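Local coordinates for cytosolic phospholipase A2 delta (PDB 5IZ5), which hydrolyses glycerophospholipids at the sn-2 position in a calcium-dependent reaction, with a preference for linoleic acid there, at residues L28-L33 / V140-E145; A47-I52 / P74-A79; I52-T57 / V91-I96; F63-L68 / E78-L83; L191-S196 / T221-R226. The protein carries 3 engineered substitutions. All coordinates share one frame; numbering follows the deposited sequence.

Interaction 1 of 5, residues L28-L33 / V140-E145; sequences LTVRVL and VEFLME
Arg31 and Glu141 pair across two antiparallel strands, their side chains running side by side off the same face. Arg31 N donates to Glu141 O at 2.8 Å with an N-H...O angle of 178°, and Glu141 N returns a bond to Arg31 O. Thr29 and Leu143 repeat this two-bond pairing, with Thr29 N 2.9 Å from Leu143 O. On the face that carries Arg31 and Glu141, the carboxylate meets carbon rather than nitrogen: Glu141 OE2 lies 3.4 Å from Arg31 CD and also touches Leu33 CD2. Arg31 NE remains 4.4 Å from Glu141 OE2, too far for a salt bridge, and the guanidinium and carboxylate planes are 78° apart. On the opposite face, buried hydrocarbon suits the interior: Val30 CG1, anti to its backbone N (chi1 -178°), packs 3.6 Å from Val140 CG1 and also meets Phe142 CE1. Leu28 CD1 sits at the edge of the Phe142 ring, and Met144 SD lies 4.0 Å from Leu28 CB. Phe128 of the adjoining strand continues this layer, and Leu53 meets Val30 from the opposing sheet of the C2 sandwich. Glu141 OE1 forms a salt bridge with Arg125, while Arg31 NH1 makes a weak hydrogen bond to Asn77. An alanine in place of Glu141 would probably leave Arg125 without this carboxylate mate and open a gap beside the methyls of Leu33. The backbone bonds thus do the joining, with apolar packing on one face and loosely matched charges on the other.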
# COMPACT_ATOMS: atom_id res chain seq x y z
N LEU B 28 27.57 -5.09 21.40
CA LEU B 28 27.86 -6.44 20.89
C LEU B 28 29.24 -6.50 20.23
O LEU B 28 29.52 -5.72 19.32
CB LEU B 28 26.79 -6.89 19.87
CG LEU B 28 26.96 -8.31 19.29
CD1 LEU B 28 26.83 -9.36 20.39
CD2 LEU B 28 25.96 -8.58 18.18
N THR B 29 30.08 -7.42 20.68
CA THR B 29 31.34 -7.71 19.98
C THR B 29 31.17 -9.00 19.18
O THR B 29 30.81 -10.05 19.74
CB THR B 29 32.57 -7.80 20.92
OG1 THR B 29 32.64 -9.09 21.53
CG2 THR B 29 32.52 -6.74 22.00
N VAL B 30 31.39 -8.91 17.87
CA VAL B 30 31.29 -10.07 16.98
C VAL B 30 32.70 -10.41 16.53
O VAL B 30 33.32 -9.63 15.80
CB VAL B 30 30.41 -9.76 15.75
CG1 VAL B 30 30.27 -11.00 14.86
CG2 VAL B 30 29.04 -9.27 16.19
N ARG B 31 33.21 -11.56 16.96
CA ARG B 31 34.56 -11.99 16.58
C ARG B 31 34.50 -13.07 15.50
O ARG B 31 34.14 -14.21 15.77
CB ARG B 31 35.33 -12.50 17.80
CG ARG B 31 36.81 -12.78 17.52
CD ARG B 31 37.59 -13.10 18.79
NE ARG B 31 37.84 -11.91 19.61
CZ ARG B 31 38.76 -10.98 19.33
NH1 ARG B 31 39.52 -11.07 18.25
NH2 ARG B 31 38.90 -9.93 20.15
N VAL B 32 34.86 -12.68 14.28
CA VAL B 32 34.89 -13.60 13.14
C VAL B 32 36.20 -14.37 13.21
O VAL B 32 37.27 -13.81 13.00
CB VAL B 32 34.80 -12.82 11.80
CG1 VAL B 32 34.85 -13.77 10.60
CG2 VAL B 32 33.53 -11.99 11.75
N LEU B 33 36.11 -15.67 13.50
CA LEU B 33 37.30 -16.48 13.72
C LEU B 33 37.86 -17.07 12.42
O LEU B 33 38.92 -16.65 11.95
CB LEU B 33 37.00 -17.61 14.72
CG LEU B 33 36.61 -17.16 16.13
CD1 LEU B 33 36.08 -18.34 16.93
CD2 LEU B 33 37.80 -16.53 16.84
N VAL B 140 32.20 -18.15 14.74
CA VAL B 140 32.06 -16.79 15.24
C VAL B 140 31.82 -16.84 16.74
O VAL B 140 31.22 -17.79 17.25
CB VAL B 140 30.88 -16.06 14.57
CG1 VAL B 140 30.84 -14.59 14.96
CG2 VAL B 140 30.95 -16.20 13.05
N GLU B 141 32.26 -15.81 17.46
CA GLU B 141 31.89 -15.64 18.87
C GLU B 141 31.26 -14.29 19.15
O GLU B 141 31.68 -13.27 18.61
CB GLU B 141 33.02 -15.97 19.84
CG GLU B 141 34.44 -15.83 19.34
CD GLU B 141 35.46 -16.37 20.34
OE1 GLU B 141 35.07 -17.04 21.31
OE2 GLU B 141 36.67 -16.10 20.15
N PHE B 142 30.25 -14.32 20.02
CA PHE B 142 29.46 -13.14 20.36
C PHE B 142 29.57 -12.83 21.84
O PHE B 142 29.41 -13.72 22.68
CB PHE B 142 27.99 -13.38 20.03
CG PHE B 142 27.73 -13.66 18.58
CD1 PHE B 142 27.51 -12.63 17.69
CD2 PHE B 142 27.70 -14.97 18.11
CE1 PHE B 142 27.26 -12.90 16.36
CE2 PHE B 142 27.46 -15.25 16.78
CZ PHE B 142 27.24 -14.21 15.90
N LEU B 143 29.82 -11.56 22.17
CA LEU B 143 29.75 -11.11 23.55
C LEU B 143 28.94 -9.84 23.65
O LEU B 143 29.26 -8.83 23.02
CB LEU B 143 31.14 -10.88 24.15
CG LEU B 143 31.11 -10.50 25.64
CD1 LEU B 143 30.80 -11.71 26.53
CD2 LEU B 143 32.41 -9.83 26.07
N MET B 144 27.89 -9.90 24.46
CA MET B 144 27.03 -8.77 24.70
C MET B 144 27.34 -8.20 26.08
O MET B 144 27.34 -8.93 27.07
CB MET B 144 25.57 -9.21 24.64
CG MET B 144 24.58 -8.06 24.66
SD MET B 144 24.38 -7.31 23.03
CE MET B 144 23.36 -8.52 22.19
N GLU B 145 27.61 -6.90 26.13
CA GLU B 145 27.99 -6.24 27.35
C GLU B 145 27.21 -4.97 27.57
O GLU B 145 26.82 -4.31 26.61
CB GLU B 145 29.46 -5.86 27.30
CG GLU B 145 30.41 -7.02 27.51
CD GLU B 145 31.85 -6.57 27.64
OE1 GLU B 145 32.23 -5.54 27.05
OE2 GLU B 145 32.62 -7.25 28.36

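Interaction 2 of 5, residues A47-I52 / P74-A79; sequences ADPYVI and PVWNEA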
# COMPACT_ATOMS: atom_id res chain seq x y z
N ALA B 47 39.59 -19.99 -3.13
CA ALA B 47 38.95 -18.68 -3.04
C ALA B 47 39.86 -17.65 -2.39
O ALA B 47 40.84 -18.00 -1.71
CB ALA B 47 37.64 -18.78 -2.27
N ASP B 48 39.53 -16.38 -2.60
CA ASP B 48 40.16 -15.26 -1.92
C ASP B 48 39.12 -14.64 -0.98
O ASP B 48 38.52 -13.61 -1.30
CB ASP B 48 40.64 -14.23 -2.94
CG ASP B 48 41.65 -14.81 -3.92
OD1 ASP B 48 42.63 -15.45 -3.48
OD2 ASP B 48 41.45 -14.62 -5.13
N PRO B 49 38.90 -15.26 0.19
CA PRO B 49 37.69 -14.94 0.94
C PRO B 49 37.82 -13.79 1.94
O PRO B 49 38.85 -13.64 2.60
CB PRO B 49 37.40 -16.25 1.68
CG PRO B 49 38.74 -16.89 1.86
CD PRO B 49 39.71 -16.26 0.91
N TYR B 50 36.75 -13.00 2.02
CA TYR B 50 36.57 -12.01 3.09
C TYR B 50 35.14 -12.10 3.61
O TYR B 50 34.24 -12.54 2.89
CB TYR B 50 36.87 -10.59 2.59
CG TYR B 50 36.02 -10.14 1.43
CD1 TYR B 50 34.83 -9.44 1.64
CD2 TYR B 50 36.41 -10.39 0.11
CE1 TYR B 50 34.06 -9.02 0.57
CE2 TYR B 50 35.64 -9.97 -0.96
CZ TYR B 50 34.47 -9.28 -0.72
OH TYR B 50 33.69 -8.86 -1.77
N VAL B 51 34.93 -11.68 4.86
CA VAL B 51 33.60 -11.70 5.46
C VAL B 51 33.02 -10.29 5.54
O VAL B 51 33.71 -9.34 5.91
CB VAL B 51 33.61 -12.33 6.87
CG1 VAL B 51 32.20 -12.41 7.43
CG2 VAL B 51 34.24 -13.71 6.83
N ILE B 52 31.75 -10.18 5.20
CA ILE B 52 31.00 -8.95 5.36
C ILE B 52 30.03 -9.14 6.53
O ILE B 52 29.41 -10.19 6.65
CB ILE B 52 30.27 -8.57 4.06
CG1 ILE B 52 31.32 -8.16 3.01
CG2 ILE B 52 29.24 -7.47 4.28
CD1 ILE B 52 30.82 -7.37 1.81
N PRO B 74 40.01 -20.12 5.54
CA PRO B 74 40.56 -18.87 6.06
C PRO B 74 40.46 -18.72 7.57
O PRO B 74 39.48 -19.17 8.17
CB PRO B 74 39.71 -17.81 5.37
CG PRO B 74 38.40 -18.48 5.17
CD PRO B 74 38.75 -19.89 4.81
N VAL B 75 41.47 -18.10 8.17
CA VAL B 75 41.46 -17.73 9.59
C VAL B 75 41.70 -16.23 9.69
O VAL B 75 42.82 -15.77 9.47
CB VAL B 75 42.55 -18.48 10.38
CG1 VAL B 75 42.55 -18.05 11.85
CG2 VAL B 75 42.37 -19.98 10.26
N TRP B 76 40.65 -15.47 9.99
CA TRP B 76 40.74 -14.01 10.08
C TRP B 76 41.03 -13.53 11.49
O TRP B 76 41.89 -12.67 11.70
CB TRP B 76 39.43 -13.37 9.61
CG TRP B 76 39.08 -13.57 8.17
CD1 TRP B 76 39.56 -12.85 7.11
CD2 TRP B 76 38.15 -14.52 7.64
NE1 TRP B 76 38.99 -13.31 5.94
CE2 TRP B 76 38.13 -14.33 6.24
CE3 TRP B 76 37.35 -15.51 8.20
CZ2 TRP B 76 37.33 -15.11 5.39
CZ3 TRP B 76 36.55 -16.28 7.37
CH2 TRP B 76 36.54 -16.07 5.98
N ASN B 77 40.28 -14.06 12.46
CA ASN B 77 40.33 -13.61 13.85
C ASN B 77 40.24 -12.09 13.98
O ASN B 77 41.12 -11.44 14.55
CB ASN B 77 41.60 -14.14 14.53
CG ASN B 77 41.61 -13.86 16.03
OD1 ASN B 77 40.56 -13.78 16.67
ND2 ASN B 77 42.80 -13.72 16.60
N GLU B 78 39.16 -11.51 13.45
CA GLU B 78 38.90 -10.08 13.57
C GLU B 78 37.59 -9.86 14.33
O GLU B 78 36.62 -10.60 14.15
CB GLU B 78 38.81 -9.42 12.19
CG GLU B 78 40.14 -9.35 11.46
CD GLU B 78 40.00 -8.74 10.08
OE1 GLU B 78 39.50 -7.60 9.97
OE2 GLU B 78 40.39 -9.40 9.09
N ALA B 79 37.58 -8.83 15.17
CA ALA B 79 36.42 -8.49 15.99
C ALA B 79 35.84 -7.15 15.59
O ALA B 79 36.58 -6.23 15.22
CB ALA B 79 36.81 -8.48 17.46
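Pro49 O draws two donors: the backbone N of Leu68, and the indole of Trp76, whose NE1 makes a weak hydrogen bond to Pro49 O at 3.4 Å. The N-H...O angle of 139° shows how bent that second bond is, although the carbonyl oxygen lies at the ring edge, near its plane. Both faces of the indole are packed. Val51 CG2 stands over the six-membered ring of Trp76, 3.5 Å from its centroid and 15° off the normal, a CH-pi contact that a branched, rigid valine makes well. Pro74 CB covers the opposite face. Proline suits both of its positions, giving compact hydrocarbon without a backbone N-H to satisfy: Pro49 CG meets Pro74 CG at 3.7 Å, and Pro49 CB lies 3.9 Å from Trp76 CZ2. At the base of the side chain, Trp76 CG is anti to its own carbonyl carbon (chi1 -65°), and the indole beyond it lies between Val51 and Pro74. Just before Pro49 comes Asp48, a predicted calcium ligand of the C2 domain, whose OD1 is bonded to Asp70 N and whose backbone N is bonded to Asp98. Beyond Trp76, Asn77 and Glu78 both face Val32 in a G1 beta bulge. Strands 49-55 and 75-85 belong to different sheets of the sandwich, their segment axes 8.9 Å apart at closest; Val51 also rests on Val32 of strand 21-36 and Ile96 of strand 91-98.

Interaction 3 of 5, residues I52-T57 / V91-I96; sequences ILQLST and VLELSI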
# COMPACT_ATOMS: atom_id res chain seq x y z
N ILE B 52 31.75 -10.18 5.20
CA ILE B 52 31.00 -8.95 5.36
C ILE B 52 30.03 -9.14 6.53
O ILE B 52 29.41 -10.19 6.65
CB ILE B 52 30.27 -8.57 4.06
CG1 ILE B 52 31.32 -8.16 3.01
CG2 ILE B 52 29.24 -7.47 4.28
CD1 ILE B 52 30.82 -7.37 1.81
N LEU B 53 29.94 -8.13 7.39
CA LEU B 53 28.93 -8.09 8.45
C LEU B 53 28.01 -6.90 8.24
O LEU B 53 28.46 -5.76 8.11
CB LEU B 53 29.55 -7.98 9.84
CG LEU B 53 30.65 -8.95 10.24
CD1 LEU B 53 31.03 -8.71 11.69
CD2 LEU B 53 30.22 -10.40 10.05
N GLN B 54 26.71 -7.18 8.20
CA GLN B 54 25.69 -6.16 8.13
C GLN B 54 24.65 -6.45 9.19
O GLN B 54 24.31 -7.61 9.43
CB GLN B 54 25.02 -6.17 6.76
CG GLN B 54 25.95 -5.87 5.60
CD GLN B 54 25.32 -6.29 4.30
OE1 GLN B 54 25.14 -7.49 4.06
NE2 GLN B 54 24.95 -5.34 3.47
N LEU B 55 24.12 -5.41 9.80
CA LEU B 55 23.06 -5.53 10.78
C LEU B 55 21.83 -4.88 10.18
O LEU B 55 21.90 -3.76 9.69
CB LEU B 55 23.45 -4.84 12.08
CG LEU B 55 22.52 -5.04 13.28
CD1 LEU B 55 22.52 -6.48 13.75
CD2 LEU B 55 22.92 -4.11 14.42
N SER B 56 20.70 -5.59 10.22
CA SER B 56 19.46 -5.14 9.61
C SER B 56 19.02 -3.75 10.10
O SER B 56 18.36 -3.01 9.37
CB SER B 56 18.35 -6.17 9.85
OG SER B 56 18.13 -6.37 11.23
N THR B 57 19.37 -3.42 11.34
CA THR B 57 18.99 -2.15 11.97
C THR B 57 20.11 -1.08 11.94
O THR B 57 20.02 -0.05 12.62
CB THR B 57 18.56 -2.41 13.43
OG1 THR B 57 19.60 -3.13 14.11
CG2 THR B 57 17.28 -3.25 13.47
N VAL B 91 18.79 -8.52 13.08
CA VAL B 91 19.25 -9.65 12.29
C VAL B 91 20.62 -9.32 11.75
O VAL B 91 20.81 -8.33 11.04
CB VAL B 91 18.28 -9.98 11.14
CG1 VAL B 91 18.77 -11.21 10.37
CG2 VAL B 91 16.88 -10.23 11.67
N LEU B 92 21.59 -10.16 12.09
CA LEU B 92 22.95 -9.97 11.64
C LEU B 92 23.17 -10.84 10.41
O LEU B 92 22.88 -12.03 10.42
CB LEU B 92 23.92 -10.37 12.74
CG LEU B 92 25.40 -10.12 12.44
CD1 LEU B 92 25.73 -8.64 12.41
CD2 LEU B 92 26.25 -10.82 13.48
N GLU B 93 23.65 -10.23 9.33
CA GLU B 93 23.99 -10.95 8.12
C GLU B 93 25.50 -11.16 8.09
O GLU B 93 26.26 -10.20 8.18
CB GLU B 93 23.54 -10.19 6.88
CG GLU B 93 23.70 -10.99 5.59
CD GLU B 93 23.49 -10.15 4.35
OE1 GLU B 93 24.31 -10.27 3.41
OE2 GLU B 93 22.53 -9.36 4.32
N LEU B 94 25.91 -12.41 7.98
CA LEU B 94 27.32 -12.75 7.81
C LEU B 94 27.49 -13.43 6.45
O LEU B 94 26.97 -14.53 6.23
CB LEU B 94 27.80 -13.66 8.94
CG LEU B 94 27.55 -13.15 10.36
CD1 LEU B 94 26.20 -13.63 10.88
CD2 LEU B 94 28.64 -13.61 11.30
N SER B 95 28.19 -12.76 5.55
CA SER B 95 28.39 -13.25 4.19
C SER B 95 29.88 -13.38 3.88
O SER B 95 30.66 -12.48 4.20
CB SER B 95 27.75 -12.30 3.18
OG SER B 95 26.35 -12.22 3.38
N ILE B 96 30.28 -14.50 3.27
CA ILE B 96 31.64 -14.67 2.79
C ILE B 96 31.63 -14.52 1.28
O ILE B 96 30.85 -15.18 0.59
CB ILE B 96 32.24 -16.04 3.16
CG1 ILE B 96 32.07 -16.31 4.65
CG2 ILE B 96 33.71 -16.10 2.76
CD1 ILE B 96 32.52 -17.68 5.10
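Leu53 and Leu94 meet on the buried face of this antiparallel pair, Leu53 CD2 lying 3.8 Å from Leu94 CD2. Next to them Leu55 CD1 and Leu92 CD1 come together less closely, at 4.1 Å. Flexible, branched leucines fit here because they must also fill the space between the sheets, against Phe80 and Phe82 of strand 75-85 and Val140 of strand 137-146. The backbone bonds are short: Ile52 N is 2.7 Å from Ser95 O, and Glu93 N is 2.7 Å from Gln54 O. Where strand 49-55 ends, Ser56 takes over with both backbone and side chain. Its N donates to Val91 O, and its OG, set between its own backbone N and carbonyl carbon (chi1 60°), accepts from Val91 N at 2.9 Å. The face bearing Gln54 and Glu93 is the partly exposed, polar one. These long chains lie alongside each other, their amide and carboxylate planes 72° apart. Ser95 OG donates to the anti lone pair of Glu93 OE1 at 2.8 Å, while Lys110 offers only a long, weak ion pair. The chemistry is therefore divided: hydrocarbon on the inner face binds by shape, whereas the outer carboxylate is held by a neighbouring hydroxyl and its charge is probably only weakly offset.

Interaction 4 of 5, residues F63-L68 / E78-L83; sequences FKTKTL and EAFRFL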
# COMPACT_ATOMS: atom_id res chain seq x y z
N PHE B 63 30.78 -3.90 7.88
CA PHE B 63 32.13 -4.26 8.28
C PHE B 63 32.66 -5.33 7.33
O PHE B 63 31.91 -6.16 6.81
CB PHE B 63 32.17 -4.76 9.72
CG PHE B 63 31.88 -3.69 10.73
CD1 PHE B 63 32.70 -2.58 10.84
CD2 PHE B 63 30.78 -3.80 11.58
CE1 PHE B 63 32.43 -1.59 11.77
CE2 PHE B 63 30.51 -2.81 12.52
CZ PHE B 63 31.34 -1.71 12.62
N LYS B 64 33.96 -5.29 7.10
CA LYS B 64 34.63 -6.15 6.13
C LYS B 64 35.93 -6.63 6.75
O LYS B 64 36.73 -5.82 7.23
CB LYS B 64 34.89 -5.37 4.84
CG LYS B 64 35.47 -6.18 3.69
CD LYS B 64 35.61 -5.32 2.44
CE LYS B 64 36.37 -6.05 1.34
NZ LYS B 64 36.12 -5.45 -0.01
N THR B 65 36.15 -7.94 6.77
CA THR B 65 37.43 -8.48 7.22
C THR B 65 38.46 -8.24 6.13
O THR B 65 38.13 -7.80 5.04
CB THR B 65 37.39 -10.00 7.49
OG1 THR B 65 37.11 -10.70 6.27
CG2 THR B 65 36.35 -10.35 8.55
N LYS B 66 39.72 -8.55 6.44
CA LYS B 66 40.75 -8.59 5.42
C LYS B 66 40.46 -9.74 4.46
O LYS B 66 39.83 -10.73 4.83
CB LYS B 66 42.13 -8.78 6.05
CG LYS B 66 42.61 -7.55 6.81
CD LYS B 66 44.08 -7.67 7.17
CE LYS B 66 44.52 -6.57 8.11
NZ LYS B 66 44.05 -6.81 9.51
N THR B 67 40.90 -9.58 3.21
CA THR B 67 40.79 -10.64 2.22
C THR B 67 42.00 -11.54 2.37
O THR B 67 43.13 -11.07 2.37
CB THR B 67 40.74 -10.09 0.79
OG1 THR B 67 39.59 -9.24 0.65
CG2 THR B 67 40.66 -11.22 -0.23
N LEU B 68 41.76 -12.84 2.51
CA LEU B 68 42.84 -13.81 2.48
C LEU B 68 42.96 -14.39 1.08
O LEU B 68 42.04 -14.28 0.26
CB LEU B 68 42.63 -14.90 3.54
CG LEU B 68 42.49 -14.37 4.97
CD1 LEU B 68 42.66 -15.50 5.98
CD2 LEU B 68 43.47 -13.25 5.28
N GLU B 78 39.16 -11.51 13.45
CA GLU B 78 38.90 -10.08 13.57
C GLU B 78 37.59 -9.86 14.33
O GLU B 78 36.62 -10.60 14.15
CB GLU B 78 38.81 -9.42 12.19
CG GLU B 78 40.14 -9.35 11.46
CD GLU B 78 40.00 -8.74 10.08
OE1 GLU B 78 39.50 -7.60 9.97
OE2 GLU B 78 40.39 -9.40 9.09
N ALA B 79 37.58 -8.83 15.17
CA ALA B 79 36.42 -8.49 15.99
C ALA B 79 35.84 -7.15 15.59
O ALA B 79 36.58 -6.23 15.22
CB ALA B 79 36.81 -8.48 17.46
N PHE B 80 34.52 -7.04 15.66
CA PHE B 80 33.80 -5.81 15.32
C PHE B 80 32.73 -5.53 16.38
O PHE B 80 32.24 -6.45 17.04
CB PHE B 80 33.17 -5.95 13.93
CG PHE B 80 34.14 -6.33 12.84
CD1 PHE B 80 34.77 -5.36 12.08
CD2 PHE B 80 34.41 -7.67 12.57
CE1 PHE B 80 35.66 -5.71 11.08
CE2 PHE B 80 35.30 -8.02 11.57
CZ PHE B 80 35.93 -7.04 10.82
N ARG B 81 32.38 -4.26 16.55
CA ARG B 81 31.49 -3.82 17.63
C ARG B 81 30.28 -3.04 17.13
O ARG B 81 30.42 -2.10 16.35
CB ARG B 81 32.27 -2.96 18.62
CG ARG B 81 33.09 -3.78 19.59
CD ARG B 81 34.19 -2.94 20.22
NE ARG B 81 35.53 -3.37 19.82
CZ ARG B 81 36.22 -2.90 18.78
NH1 ARG B 81 35.73 -1.96 17.98
NH2 ARG B 81 37.44 -3.38 18.54
N PHE B 82 29.10 -3.44 17.62
CA PHE B 82 27.83 -2.77 17.34
C PHE B 82 27.16 -2.28 18.62
O PHE B 82 27.24 -2.94 19.65
CB PHE B 82 26.85 -3.75 16.69
CG PHE B 82 27.27 -4.27 15.33
CD1 PHE B 82 26.86 -3.62 14.18
CD2 PHE B 82 28.01 -5.44 15.20
CE1 PHE B 82 27.20 -4.11 12.92
CE2 PHE B 82 28.36 -5.94 13.94
CZ PHE B 82 27.95 -5.27 12.80
N LEU B 83 26.46 -1.15 18.55
CA LEU B 83 25.50 -0.79 19.59
C LEU B 83 24.14 -1.42 19.25
O LEU B 83 23.63 -1.24 18.14
CB LEU B 83 25.39 0.73 19.76
CG LEU B 83 25.25 1.21 21.22
CD1 LEU B 83 26.39 0.71 22.10
CD2 LEU B 83 25.16 2.73 21.32
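Phe63 turns its ring edge toward the face of Phe82 and at the same time offers its own face to Phe80. The first pair is an offset edge-to-face contact with planes 77° apart, and Phe63 CD2 comes to 3.4 Å from Phe82 CZ. In the second, Phe80 CB lies over the Phe63 ring, 4.2 Å from its centroid, while the two rings themselves meet obliquely. Phe80 CD1 is also 3.6 Å from Phe63 CB. This three-ring cluster bridges the two sheets of the C2 beta sandwich: strand 62-64 is an outermost strand of one, strand 75-85 belongs to the other, and Leu53 and Leu55 press on Phe80 and Phe82 from strand 49-55. Large, flat side chains suit such a place because they span the gap between sheets. Past the cluster, Thr65 CG2 approaches the edge of the Phe80 ring, 4.0 Å from its CE2. There the contact turns polar. Glu78 OE2 accepts from Lys66 N on its syn lone pair, at 2.9 Å and an N-H...O angle of 172°, so a side-chain carboxylate serves as acceptor for this loop N-H. Lys66 NZ stays 4.5 Å from Glu78 OE2, near enough only for long-range attraction. Thr65 OG1, set between its backbone N and carbonyl carbon (chi1 64°), donates to Lys66 O at 3.1 Å from above the carbonyl plane and accepts from Val51 N of the adjoining strand.

Interaction 5 of 5, residues L191-S196 / T221-R226; sequences LVLKGS and TELSGR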
# COMPACT_ATOMS: atom_id res chain seq x y z
N LEU B 191 30.75 15.32 1.32
CA LEU B 191 30.46 15.01 2.72
C LEU B 191 29.89 13.61 2.84
O LEU B 191 28.93 13.25 2.14
CB LEU B 191 29.44 16.00 3.29
CG LEU B 191 29.83 17.48 3.26
CD1 LEU B 191 28.63 18.33 3.63
CD2 LEU B 191 31.00 17.75 4.19
N VAL B 192 30.47 12.80 3.72
CA VAL B 192 30.04 11.43 3.92
C VAL B 192 29.74 11.19 5.38
O VAL B 192 30.55 11.52 6.25
CB VAL B 192 31.11 10.42 3.47
CG1 VAL B 192 30.58 9.00 3.54
CG2 VAL B 192 31.58 10.74 2.05
N LEU B 193 28.57 10.61 5.65
CA LEU B 193 28.18 10.23 7.00
C LEU B 193 27.57 8.84 6.93
O LEU B 193 26.35 8.68 6.72
CB LEU B 193 27.21 11.27 7.58
CG LEU B 193 26.58 11.09 8.97
CD1 LEU B 193 27.34 10.16 9.89
CD2 LEU B 193 26.36 12.45 9.63
N LYS B 194 28.42 7.83 7.10
CA LYS B 194 28.00 6.43 7.01
C LYS B 194 26.92 6.11 8.03
O LYS B 194 27.07 6.40 9.21
CB LYS B 194 29.17 5.48 7.24
CG LYS B 194 29.87 4.95 6.01
CD LYS B 194 30.64 3.69 6.42
CE LYS B 194 30.40 2.53 5.47
NZ LYS B 194 30.75 1.22 6.09
N GLY B 195 25.84 5.49 7.57
CA GLY B 195 24.71 5.14 8.43
C GLY B 195 23.59 6.16 8.40
O GLY B 195 22.51 5.89 8.92
N SER B 196 23.82 7.32 7.79
CA SER B 196 22.78 8.33 7.65
C SER B 196 21.86 7.98 6.49
O SER B 196 22.22 7.18 5.63
CB SER B 196 23.39 9.71 7.41
OG SER B 196 24.03 9.77 6.14
N THR B 221 29.66 6.57 14.44
CA THR B 221 30.02 6.86 13.07
C THR B 221 30.77 8.19 13.02
O THR B 221 31.24 8.69 14.04
CB THR B 221 28.75 6.84 12.18
OG1 THR B 221 29.13 7.00 10.81
CG2 THR B 221 27.75 7.93 12.58
N GLU B 222 30.91 8.76 11.83
CA GLU B 222 31.67 10.00 11.67
C GLU B 222 31.20 10.73 10.43
O GLU B 222 30.65 10.13 9.52
CB GLU B 222 33.15 9.68 11.52
CG GLU B 222 33.46 8.72 10.37
CD GLU B 222 34.91 8.32 10.33
OE1 GLU B 222 35.73 9.16 9.93
OE2 GLU B 222 35.24 7.17 10.68
N LEU B 223 31.45 12.04 10.41
CA LEU B 223 31.30 12.83 9.20
C LEU B 223 32.69 13.07 8.64
O LEU B 223 33.56 13.62 9.33
CB LEU B 223 30.65 14.18 9.48
CG LEU B 223 30.59 15.08 8.24
CD1 LEU B 223 29.30 14.87 7.47
CD2 LEU B 223 30.75 16.54 8.61
N SER B 224 32.91 12.67 7.39
CA SER B 224 34.15 12.98 6.69
C SER B 224 33.90 14.00 5.58
O SER B 224 32.87 13.94 4.90
CB SER B 224 34.79 11.72 6.13
OG SER B 224 34.03 11.20 5.06
N GLY B 225 34.84 14.93 5.41
CA GLY B 225 34.72 16.02 4.45
C GLY B 225 35.99 16.21 3.66
O GLY B 225 37.10 16.11 4.20
N ARG B 226 35.85 16.50 2.37
CA ARG B 226 37.00 16.73 1.51
C ARG B 226 36.63 17.52 0.26
O ARG B 226 35.47 17.52 -0.17
CB ARG B 226 37.71 15.43 1.13
CG ARG B 226 36.84 14.43 0.37
CD ARG B 226 37.61 13.73 -0.74
NE ARG B 226 38.29 12.53 -0.26
CZ ARG B 226 39.61 12.36 -0.13
NH1 ARG B 226 40.48 13.33 -0.43
NH2 ARG B 226 40.07 11.20 0.31
O HOH W 1 31.15 8.16 7.61
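Thr221 OG1 donates to Lys194 O at 2.7 Å, approaching a lone pair of the carbonyl oxygen within its plane. The hydroxyl is anti to its own backbone N (chi1 -174°), which directs it across to segment 191-196 beside the type II turn. Further along, regular pairing holds: Val192 N reaches Ser224 O at 2.9 Å, and Ser224 N returns a bond to Val192 O. Between these two regions the strands have drawn apart, and a water fills the missing rung, accepting from Lys194 N at 2.8 Å and donating to Glu222 O. Leu193 O is gripped twice from within the turn, by the backbone N of Ser196 and by its hydroxyl. Ser196 OG lies 2.6 Å from Leu193 O and in turn takes Asp199 N. Gly195 occupies the turn position with positive phi (96°), where a side chain would jam against the preceding carbonyl. Glu222 OE1 is bonded to Thr245 OG1 on the next strand. On the inner face Leu193 CD1 packs 3.5 Å from Thr221 CG2, and Leu191 CD2 lies 4.1 Å from Gly225 CA, where a glycine leaves room for the leucine. An alanine at Thr221 would probably leave Lys194 O without its hydroxyl donor and open a gap beside Leu193 CD1. In what may be a second C2 domain, the backbone beside the turn is thus satisfied by a hydroxyl and a bridging water where direct backbone bonds stop.

Overall arrangement
From the N terminus, strand 21-36 pairs with strand 137-146, about a hundred residues later, so interaction 1 closes the widest loop and the other C2-domain contacts nest within it. Interactions 2 and 3 cross: both start on strand 49-55 and share Ile52, but one ends on strand 75-85 and the other on strand 91-98. Interaction 4 is nested inside interaction 3 and ends on the same strand as interaction 2. Interactions 1 and 3 pair strands within the two opposing sheets, which interactions 2 and 4 join across the sandwich. Interaction 5 follows in series, in a separate sheet of the next, probably C2-like, region, touching none of the others.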